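Local coordinates for sensor protein (Bacillus halodurans, PDB 3O5Y), which is the GAF domain of a two-component sensor kinase that probably autophosphorylates on histidine with ATP in a phosphorelay, at residues A[22-27]-A[115-120]; A[58-63]-A[83-88]. All coordinates share one frame; numbering follows the deposited sequence.

Both contacts belong to one GAF domain, built on a six-stranded antiparallel sheet, and their centres lie about 17 Å apart. Contact 1 joins the start of strand 25-32 to the end of strand 108-116, neighbours in the middle of the sheet. Contact 2, formed by residues that lie in the chain between the two halves of contact 1, ties the N-terminal end of helix 61-68 to residues 83-88. The two approach each other where Ser27 OG and Tyr62 OH lie 4.1 Å apart, and both reach one acetate ion, probably from the crystallisation liquor. Its position is consistent with the ligand pocket that many GAF domains have between sheet and helices.

Contact 1 of 2, residues A[22-27]-A[115-120]; sequences HFDRIS and GRKQQI. With ACT (acetate ion), chain C.
Arg116 has CG anti to its carbonyl carbon (chi1 -70°) and an extended chain from CG to NE, which brings NE to the carbonyl of His22. NE and NH2 grip His22 O side-on, at 2.9 Å for Arg116 NE to His22 O; the oxygen lies in the guanidinium plane, and both nitrogens reach it from the same face of the carbonyl. His22 CG is anti to the backbone N (chi1 170°), and ND1 of its ring rests over one guanidinium face, near the rim, with the two planes 22° apart. At the ring's edge His22 CE1 meets Ile120 CD1 at 3.6 Å. Arg116 NH1 turns back to Ile120 O, 2.7 Å away, and Trp122 adds a cation-pi contact to the same guanidinium.

Where strands 25-32 and 108-116 meet in the GAF sheet, Asp24 and Arg25 both face Gly115, a classic beta bulge. Gly115 O takes a nearly straight bond from Asp24 N at 3.0 Å and a weak one from Arg25 N, while Gly115 N donates to Arg25 O at 2.8 Å. Just beyond it, Asp24 OD1 receives Lys117 N on its anti side at 2.6 Å, tying the carboxylate to the backbone after the strand, and the aliphatic part of Lys117 crosses Asp24 from CB to CE.

Farther along the same strand, Ser27 OG donates to OXT of the acetate at 2.9 Å, as does Arg25 NH1 from the bulge itself, although the placement of the acetate methyl against Arg25 is doubtful. Arg25 NH2 also bonds Ser46 O.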
ATOM      1  N   HIS A  22      -4.170   7.385 -11.723  1.00 41.67           N
ATOM      2  CA  HIS A  22      -2.757   7.543 -12.096  1.00 43.06           C
ATOM      3  C   HIS A  22      -1.795   7.034 -11.008  1.00 42.17           C
ATOM      4  O   HIS A  22      -1.843   7.489  -9.878  1.00 41.36           O
ATOM      5  CB  HIS A  22      -2.467   9.017 -12.417  1.00 45.29           C
ATOM      6  CG  HIS A  22      -1.010   9.331 -12.568  1.00 49.84           C
ATOM      7  ND1 HIS A  22      -0.455  10.520 -12.132  1.00 53.27           N
ATOM      8  CD2 HIS A  22       0.012   8.612 -13.100  1.00 53.33           C
ATOM      9  CE1 HIS A  22       0.843  10.513 -12.382  1.00 56.61           C
ATOM     10  NE2 HIS A  22       1.152   9.369 -12.971  1.00 57.12           N
ATOM     11  N   PHE A  23      -0.937   6.085 -11.358  1.00 40.92           N
ATOM     12  CA  PHE A  23       0.072   5.586 -10.441  1.00 41.12           C
ATOM     13  C   PHE A  23       1.072   4.773 -11.230  1.00 42.76           C
ATOM     14  O   PHE A  23       0.769   4.314 -12.331  1.00 44.23           O
ATOM     15  CB  PHE A  23      -0.543   4.709  -9.351  1.00 40.51           C
ATOM     16  CG  PHE A  23      -1.026   3.366  -9.847  1.00 40.06           C
ATOM     17  CD1 PHE A  23      -2.273   3.238 -10.446  1.00 38.92           C
ATOM     18  CD2 PHE A  23      -0.222   2.233  -9.732  1.00 39.83           C
ATOM     19  CE1 PHE A  23      -2.720   2.008 -10.917  1.00 39.85           C
ATOM     20  CE2 PHE A  23      -0.661   0.995 -10.202  1.00 40.99           C
ATOM     21  CZ  PHE A  23      -1.922   0.885 -10.793  1.00 40.80           C
ATOM     22  N   ASP A  24       2.247   4.550 -10.651  1.00 43.79           N
ATOM     23  CA  ASP A  24       3.294   3.835 -11.330  1.00 45.32           C
ATOM     24  C   ASP A  24       3.583   2.505 -10.649  1.00 45.72           C
ATOM     25  O   ASP A  24       3.971   1.543 -11.318  1.00 47.69           O
ATOM     26  CB  ASP A  24       4.553   4.701 -11.397  1.00 47.10           C
ATOM     27  CG  ASP A  24       4.297   6.044 -12.082  1.00 48.81           C
ATOM     28  OD1 ASP A  24       4.438   7.091 -11.409  1.00 49.56           O
ATOM     29  OD2 ASP A  24       3.924   6.061 -13.281  1.00 50.38           O
ATOM     30  N   ARG A  25       3.375   2.429  -9.334  1.00 44.48           N
ATOM     31  CA  ARG A  25       3.772   1.245  -8.585  1.00 43.72           C
ATOM     32  C   ARG A  25       2.823   1.041  -7.444  1.00 42.62           C
ATOM     33  O   ARG A  25       2.436   1.998  -6.795  1.00 43.25           O
ATOM     34  CB  ARG A  25       5.182   1.448  -8.045  1.00 44.86           C
ATOM     35  CG  ARG A  25       5.922   0.184  -7.666  1.00 45.71           C
ATOM     36  CD  ARG A  25       5.784  -0.090  -6.203  1.00 45.85           C
ATOM     37  NE  ARG A  25       6.556  -1.246  -5.782  1.00 45.57           N
ATOM     38  CZ  ARG A  25       6.756  -1.559  -4.510  1.00 46.34           C
ATOM     39  NH1 ARG A  25       6.239  -0.784  -3.554  1.00 45.41           N
ATOM     40  NH2 ARG A  25       7.464  -2.642  -4.192  1.00 45.58           N
ATOM     41  N   ILE A  26       2.428  -0.201  -7.203  1.00 42.29           N
ATOM     42  CA  ILE A  26       1.575  -0.524  -6.065  1.00 41.87           C
ATOM     43  C   ILE A  26       2.147  -1.733  -5.384  1.00 41.64           C
ATOM     44  O   ILE A  26       2.628  -2.651  -6.043  1.00 42.51           O
ATOM     45  CB  ILE A  26       0.116  -0.875  -6.477  1.00 42.62           C
ATOM     46  CG1 ILE A  26      -0.527   0.294  -7.193  1.00 44.13           C
ATOM     47  CG2 ILE A  26      -0.741  -1.212  -5.255  1.00 43.61           C
ATOM     48  CD1 ILE A  26      -1.980   0.524  -6.855  1.00 47.67           C
ATOM     49  N   SER A  27       2.086  -1.750  -4.063  1.00 40.81           N
ATOM     50  CA  SER A  27       2.356  -2.977  -3.349  1.00 40.43           C
ATOM     51  C   SER A  27       1.247  -3.192  -2.361  1.00 41.27           C
ATOM     52  O   SER A  27       0.631  -2.246  -1.882  1.00 41.08           O
ATOM     53  CB  SER A  27       3.710  -2.945  -2.639  1.00 39.58           C
ATOM     54  OG  SER A  27       3.686  -2.004  -1.601  1.00 38.96           O
ATOM     55  N   GLY A 115       2.556   4.343  -5.277  1.00 38.59           N
ATOM     56  CA  GLY A 115       3.698   5.177  -5.579  1.00 39.48           C
ATOM     57  C   GLY A 115       3.523   5.916  -6.882  1.00 40.07           C
ATOM     58  O   GLY A 115       2.874   5.417  -7.818  1.00 40.43           O
ATOM     59  N   ARG A 116       4.073   7.122  -6.937  1.00 40.05           N
ATOM     60  CA  ARG A 116       4.182   7.847  -8.212  1.00 40.88           C
ATOM     61  C   ARG A 116       5.615   8.269  -8.423  1.00 41.84           C
ATOM     62  O   ARG A 116       6.312   8.661  -7.465  1.00 41.98           O
ATOM     63  CB  ARG A 116       3.266   9.078  -8.243  1.00 40.47           C
ATOM     64  CG  ARG A 116       1.797   8.757  -8.320  1.00 40.47           C
ATOM     65  CD  ARG A 116       0.934   9.993  -8.170  1.00 42.94           C
ATOM     66  NE  ARG A 116      -0.439   9.719  -8.609  1.00 45.06           N
ATOM     67  CZ  ARG A 116      -1.451  10.570  -8.475  1.00 47.32           C
ATOM     68  NH1 ARG A 116      -1.242  11.761  -7.907  1.00 49.48           N
ATOM     69  NH2 ARG A 116      -2.670  10.235  -8.900  1.00 46.97           N
ATOM     70  N   LYS A 117       6.060   8.174  -9.675  1.00 43.36           N
ATOM     71  CA  LYS A 117       7.410   8.605 -10.065  1.00 44.84           C
ATOM     72  C   LYS A 117       7.503  10.119 -10.163  1.00 44.75           C
ATOM     73  O   LYS A 117       8.538  10.690  -9.866  1.00 46.32           O
ATOM     74  CB  LYS A 117       7.869   7.921 -11.362  1.00 45.67           C
ATOM     75  CG  LYS A 117       7.922   6.420 -11.188  1.00 48.20           C
ATOM     76  CD  LYS A 117       8.434   5.643 -12.401  1.00 53.51           C
ATOM     77  CE  LYS A 117       8.593   4.139 -12.015  1.00 52.94           C
ATOM     78  NZ  LYS A 117       9.457   3.368 -12.971  1.00 55.32           N
ATOM     79  N   GLN A 118       6.416  10.761 -10.555  1.00 44.11           N
ATOM     80  CA  GLN A 118       6.365  12.214 -10.623  1.00 44.71           C
ATOM     81  C   GLN A 118       5.544  12.719  -9.440  1.00 45.42           C
ATOM     82  O   GLN A 118       4.575  12.076  -9.017  1.00 44.96           O
ATOM     83  CB  GLN A 118       5.754  12.685 -11.937  1.00 43.83           C
ATOM     84  CG  GLN A 118       6.639  12.434 -13.142  1.00 45.18           C
ATOM     85  CD  GLN A 118       6.030  12.930 -14.445  1.00 46.36           C
ATOM     86  OE1 GLN A 118       6.453  13.955 -14.986  1.00 47.72           O
ATOM     87  NE2 GLN A 118       5.026  12.215 -14.947  1.00 45.83           N
ATOM     88  N   GLN A 119       5.952  13.850  -8.881  1.00 47.38           N
ATOM     89  CA  GLN A 119       5.290  14.356  -7.701  1.00 47.86           C
ATOM     90  C   GLN A 119       4.060  15.163  -8.058  1.00 46.26           C
ATOM     91  O   GLN A 119       4.087  16.393  -8.065  1.00 46.11           O
ATOM     92  CB  GLN A 119       6.252  15.170  -6.842  1.00 49.95           C
ATOM     93  CG  GLN A 119       6.917  14.351  -5.762  1.00 54.00           C
ATOM     94  CD  GLN A 119       6.859  15.021  -4.400  1.00 58.46           C
ATOM     95  OE1 GLN A 119       5.774  15.216  -3.818  1.00 58.51           O
ATOM     96  NE2 GLN A 119       8.032  15.371  -3.875  1.00 59.71           N
ATOM     97  N   ILE A 120       2.975  14.443  -8.326  1.00 45.12           N
ATOM     98  CA  ILE A 120       1.704  15.029  -8.730  1.00 44.13           C
ATOM     99  C   ILE A 120       0.726  14.799  -7.587  1.00 43.86           C
ATOM    100  O   ILE A 120       0.558  13.676  -7.133  1.00 44.53           O
ATOM    101  CB  ILE A 120       1.229  14.393 -10.076  1.00 44.33           C
ATOM    102  CG1 ILE A 120       2.179  14.812 -11.212  1.00 44.90           C
ATOM    103  CG2 ILE A 120      -0.220  14.760 -10.397  1.00 43.91           C
ATOM    104  CD1 ILE A 120       2.184  13.889 -12.400  1.00 47.00           C
TER
HETATM  105  C   ACT C   2       7.553  -1.946  -0.484  1.00 45.04           C
HETATM  106  O   ACT C   2       8.320  -1.570   0.458  1.00 45.44           O
HETATM  107  OXT ACT C   2       6.353  -1.534  -0.486  1.00 44.20           O
HETATM  108  CH3 ACT C   2       8.083  -2.855  -1.544  1.00 44.59           C

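Contact 2 of 2, residues A[58-63]-A[83-88]; sequences EQSLYW and FYEKQY. With ACT (acetate ion), chain C.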
ATOM      1  N   GLU A  58       9.394  -0.436  14.023  1.00 45.50           N
ATOM      2  CA  GLU A  58      10.194   0.752  14.307  1.00 45.93           C
ATOM      3  C   GLU A  58      10.427   1.595  13.043  1.00 45.58           C
ATOM      4  O   GLU A  58      10.868   1.086  12.013  1.00 45.02           O
ATOM      5  CB  GLU A  58      11.518   0.377  14.979  1.00 45.90           C
ATOM      6  CG  GLU A  58      12.274   1.557  15.591  1.00 47.90           C
ATOM      7  CD  GLU A  58      11.633   2.113  16.864  1.00 50.17           C
ATOM      8  OE1 GLU A  58      11.862   3.303  17.204  1.00 52.54           O
ATOM      9  OE2 GLU A  58      10.893   1.367  17.529  1.00 51.62           O
ATOM     10  N   GLN A  59      10.100   2.880  13.141  1.00 45.39           N
ATOM     11  CA  GLN A  59      10.304   3.844  12.064  1.00 44.70           C
ATOM     12  C   GLN A  59       9.543   3.483  10.793  1.00 44.01           C
ATOM     13  O   GLN A  59       9.915   3.929   9.700  1.00 44.36           O
ATOM     14  CB  GLN A  59      11.797   3.993  11.760  1.00 45.78           C
ATOM     15  CG  GLN A  59      12.534   4.895  12.737  1.00 46.95           C
ATOM     16  CD  GLN A  59      14.028   4.998  12.447  1.00 50.59           C
ATOM     17  OE1 GLN A  59      14.477   4.907  11.286  1.00 51.10           O
ATOM     18  NE2 GLN A  59      14.813   5.194  13.504  1.00 49.68           N
ATOM     19  N   SER A  60       8.476   2.693  10.927  1.00 42.87           N
ATOM     20  CA  SER A  60       7.755   2.203   9.748  1.00 42.65           C
ATOM     21  C   SER A  60       6.557   3.070   9.337  1.00 41.59           C
ATOM     22  O   SER A  60       5.614   3.258  10.117  1.00 41.24           O
ATOM     23  CB  SER A  60       7.311   0.759   9.942  1.00 42.70           C
ATOM     24  OG  SER A  60       6.329   0.414   8.974  1.00 44.49           O
ATOM     25  N   LEU A  61       6.588   3.578   8.105  1.00 41.34           N
ATOM     26  CA  LEU A  61       5.481   4.400   7.592  1.00 40.88           C
ATOM     27  C   LEU A  61       4.213   3.543   7.509  1.00 40.25           C
ATOM     28  O   LEU A  61       3.131   3.987   7.913  1.00 39.89           O
ATOM     29  CB  LEU A  61       5.806   4.963   6.207  1.00 41.25           C
ATOM     30  CG  LEU A  61       5.251   6.332   5.779  1.00 41.77           C
ATOM     31  CD1 LEU A  61       5.237   6.470   4.268  1.00 40.82           C
ATOM     32  CD2 LEU A  61       3.889   6.575   6.286  1.00 43.70           C
ATOM     33  N   TYR A  62       4.356   2.320   7.000  1.00 39.31           N
ATOM     34  CA  TYR A  62       3.215   1.420   6.853  1.00 39.44           C
ATOM     35  C   TYR A  62       2.538   1.100   8.208  1.00 40.10           C
ATOM     36  O   TYR A  62       1.311   1.155   8.316  1.00 40.61           O
ATOM     37  CB  TYR A  62       3.604   0.131   6.112  1.00 38.80           C
ATOM     38  CG  TYR A  62       4.126   0.302   4.681  1.00 37.25           C
ATOM     39  CD1 TYR A  62       4.701  -0.777   3.998  1.00 34.94           C
ATOM     40  CD2 TYR A  62       4.066   1.530   4.028  1.00 34.43           C
ATOM     41  CE1 TYR A  62       5.170  -0.641   2.700  1.00 35.85           C
ATOM     42  CE2 TYR A  62       4.538   1.680   2.725  1.00 34.47           C
ATOM     43  CZ  TYR A  62       5.074   0.589   2.058  1.00 35.45           C
ATOM     44  OH  TYR A  62       5.547   0.731   0.770  1.00 32.19           O
ATOM     45  N   TRP A  63       3.326   0.790   9.238  1.00 40.48           N
ATOM     46  CA  TRP A  63       2.757   0.551  10.569  1.00 41.10           C
ATOM     47  C   TRP A  63       2.149   1.804  11.169  1.00 42.18           C
ATOM     48  O   TRP A  63       1.187   1.735  11.940  1.00 43.36           O
ATOM     49  CB  TRP A  63       3.802  -0.008  11.523  1.00 41.15           C
ATOM     50  CG  TRP A  63       3.897  -1.471  11.451  1.00 40.16           C
ATOM     51  CD1 TRP A  63       4.867  -2.188  10.846  1.00 40.75           C
ATOM     52  CD2 TRP A  63       2.956  -2.414  11.964  1.00 41.44           C
ATOM     53  NE1 TRP A  63       4.627  -3.534  10.978  1.00 43.16           N
ATOM     54  CE2 TRP A  63       3.453  -3.703  11.658  1.00 43.04           C
ATOM     55  CE3 TRP A  63       1.750  -2.298  12.678  1.00 39.57           C
ATOM     56  CZ2 TRP A  63       2.791  -4.877  12.039  1.00 42.85           C
ATOM     57  CZ3 TRP A  63       1.089  -3.456  13.047  1.00 41.15           C
ATOM     58  CH2 TRP A  63       1.615  -4.736  12.726  1.00 42.96           C
ATOM     59  N   PHE A  83      12.271   6.839   6.945  1.00 51.05           N
ATOM     60  CA  PHE A  83      11.426   5.802   7.511  1.00 48.47           C
ATOM     61  C   PHE A  83      11.888   4.482   6.926  1.00 46.71           C
ATOM     62  O   PHE A  83      12.628   4.460   5.937  1.00 47.20           O
ATOM     63  CB  PHE A  83       9.923   6.068   7.260  1.00 47.80           C
ATOM     64  CG  PHE A  83       9.588   6.485   5.843  1.00 45.74           C
ATOM     65  CD1 PHE A  83       9.189   5.539   4.899  1.00 42.36           C
ATOM     66  CD2 PHE A  83       9.649   7.835   5.463  1.00 44.83           C
ATOM     67  CE1 PHE A  83       8.863   5.934   3.600  1.00 42.17           C
ATOM     68  CE2 PHE A  83       9.335   8.241   4.170  1.00 42.48           C
ATOM     69  CZ  PHE A  83       8.949   7.290   3.233  1.00 40.94           C
ATOM     70  N   TYR A  84      11.485   3.380   7.544  1.00 45.17           N
ATOM     71  CA  TYR A  84      12.034   2.090   7.176  1.00 43.62           C
ATOM     72  C   TYR A  84      11.837   1.795   5.700  1.00 43.59           C
ATOM     73  O   TYR A  84      12.741   1.277   5.050  1.00 44.82           O
ATOM     74  CB  TYR A  84      11.446   0.966   8.027  1.00 43.10           C
ATOM     75  CG  TYR A  84      11.867  -0.386   7.541  1.00 41.62           C
ATOM     76  CD1 TYR A  84      11.043  -1.140   6.702  1.00 41.41           C
ATOM     77  CD2 TYR A  84      13.111  -0.895   7.876  1.00 41.37           C
ATOM     78  CE1 TYR A  84      11.458  -2.390   6.225  1.00 41.85           C
ATOM     79  CE2 TYR A  84      13.530  -2.125   7.420  1.00 42.03           C
ATOM     80  CZ  TYR A  84      12.704  -2.874   6.598  1.00 43.52           C
ATOM     81  OH  TYR A  84      13.148  -4.099   6.154  1.00 45.10           O
ATOM     82  N   GLU A  85      10.671   2.127   5.160  1.00 42.79           N
ATOM     83  CA  GLU A  85      10.357   1.742   3.781  1.00 42.76           C
ATOM     84  C   GLU A  85      11.042   2.613   2.726  1.00 43.44           C
ATOM     85  O   GLU A  85      11.118   2.232   1.554  1.00 44.07           O
ATOM     86  CB  GLU A  85       8.844   1.753   3.558  1.00 42.20           C
ATOM     87  CG  GLU A  85       8.072   0.805   4.457  1.00 41.44           C
ATOM     88  CD  GLU A  85       7.709   1.384   5.814  1.00 40.96           C
ATOM     89  OE1 GLU A  85       8.297   2.406   6.247  1.00 41.71           O
ATOM     90  OE2 GLU A  85       6.829   0.795   6.477  1.00 41.08           O
ATOM     91  N   LYS A  86      11.540   3.773   3.146  1.00 44.61           N
ATOM     92  CA  LYS A  86      11.966   4.812   2.219  1.00 45.63           C
ATOM     93  C   LYS A  86      13.006   4.363   1.193  1.00 46.67           C
ATOM     94  O   LYS A  86      12.767   4.470  -0.008  1.00 46.86           O
ATOM     95  CB  LYS A  86      12.445   6.051   2.970  1.00 46.42           C
ATOM     96  CG  LYS A  86      12.854   7.189   2.060  1.00 47.20           C
ATOM     97  CD  LYS A  86      12.831   8.526   2.779  1.00 49.41           C
ATOM     98  CE  LYS A  86      13.606   9.555   1.968  1.00 54.89           C
ATOM     99  NZ  LYS A  86      13.100  10.948   2.176  1.00 57.58           N
ATOM    100  N   GLN A  87      14.142   3.846   1.651  1.00 47.64           N
ATOM    101  CA  GLN A  87      15.206   3.445   0.726  1.00 48.63           C
ATOM    102  C   GLN A  87      14.708   2.399  -0.270  1.00 47.94           C
ATOM    103  O   GLN A  87      15.243   2.291  -1.363  1.00 49.07           O
ATOM    104  CB  GLN A  87      16.431   2.911   1.479  1.00 49.27           C
ATOM    105  CG  GLN A  87      16.123   1.633   2.261  1.00 50.51           C
ATOM    106  CD  GLN A  87      17.354   0.933   2.793  1.00 52.10           C
ATOM    107  OE1 GLN A  87      17.455   0.678   4.000  1.00 50.75           O
ATOM    108  NE2 GLN A  87      18.291   0.606   1.902  1.00 51.35           N
ATOM    109  N   TYR A  88      13.697   1.625   0.114  1.00 47.37           N
ATOM    110  CA  TYR A  88      13.219   0.512  -0.707  1.00 46.74           C
ATOM    111  C   TYR A  88      12.225   1.011  -1.735  1.00 46.36           C
ATOM    112  O   TYR A  88      12.004   0.368  -2.753  1.00 46.98           O
ATOM    113  CB  TYR A  88      12.634  -0.615   0.163  1.00 46.82           C
ATOM    114  CG  TYR A  88      13.653  -1.228   1.107  1.00 47.66           C
ATOM    115  CD1 TYR A  88      13.482  -1.157   2.484  1.00 47.37           C
ATOM    116  CD2 TYR A  88      14.806  -1.848   0.618  1.00 49.26           C
ATOM    117  CE1 TYR A  88      14.412  -1.689   3.350  1.00 49.19           C
ATOM    118  CE2 TYR A  88      15.757  -2.385   1.482  1.00 50.82           C
ATOM    119  CZ  TYR A  88      15.552  -2.296   2.848  1.00 52.21           C
ATOM    120  OH  TYR A  88      16.483  -2.823   3.720  1.00 55.28           O
TER
HETATM  121  C   ACT C   2       7.553  -1.946  -0.484  1.00 45.04           C
HETATM  122  O   ACT C   2       8.320  -1.570   0.458  1.00 45.44           O
HETATM  123  OXT ACT C   2       6.353  -1.534  -0.486  1.00 44.20           O
HETATM  124  CH3 ACT C   2       8.083  -2.855  -1.544  1.00 44.59           C
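Gln59 and Ser60 run beside Phe83 and Tyr84, with Ser60 CA and Tyr84 CA 5.0 Å apart. One backbone bond spans the gap: Tyr84 N donates to Gln59 O at 2.7 Å. Next to it, Ser60 ends the loop before helix 61-68, while residues 83-85 lie at the N-terminal side of helix 86-90.

Glu85 fills the junction. Its CG is anti to the carbonyl carbon (chi1 -60°), and the bend at chi2 (86°) turns CD toward the first turn of helix 61-68. There Glu85 OE1 accepts Leu61 N at 2.8 Å on its syn side. Glu85 OE2 takes two donors: Ser60 OG, also syn, at 2.6 Å, and Tyr62 N at 3.0 Å, from above the carboxylate plane. Three donors thus fix the rotation of this buried carboxylate, and the helix N terminus would be expected to favour its negative charge.

Glu85 CG lies over the centre of the Tyr62 ring, 3.6 Å from the centroid, a CH-pi contact; the ring and carboxylate planes are 50° apart. At the far end of that ring Tyr62 OH donates to acetate OXT and also hydrogen-bonds Ser113 OG. On the Leu61 side, CD1 sits over one Phe83 face, offset toward the rim, and Leu61 CB reaches Phe83 CD1 at 3.7 Å. Lys86 CB lies over the centre of the opposite face.

Ser60 is the N-cap of helix 61-68, its OG accepting Trp63 N at 3.0 Å in a nearly straight bond. Together with Glu85, which reaches the same helix end from a distant part of the chain, it anchors helix 61-68 beside the acetate, at a place consistent with the ligand-binding pocket of GAF domains.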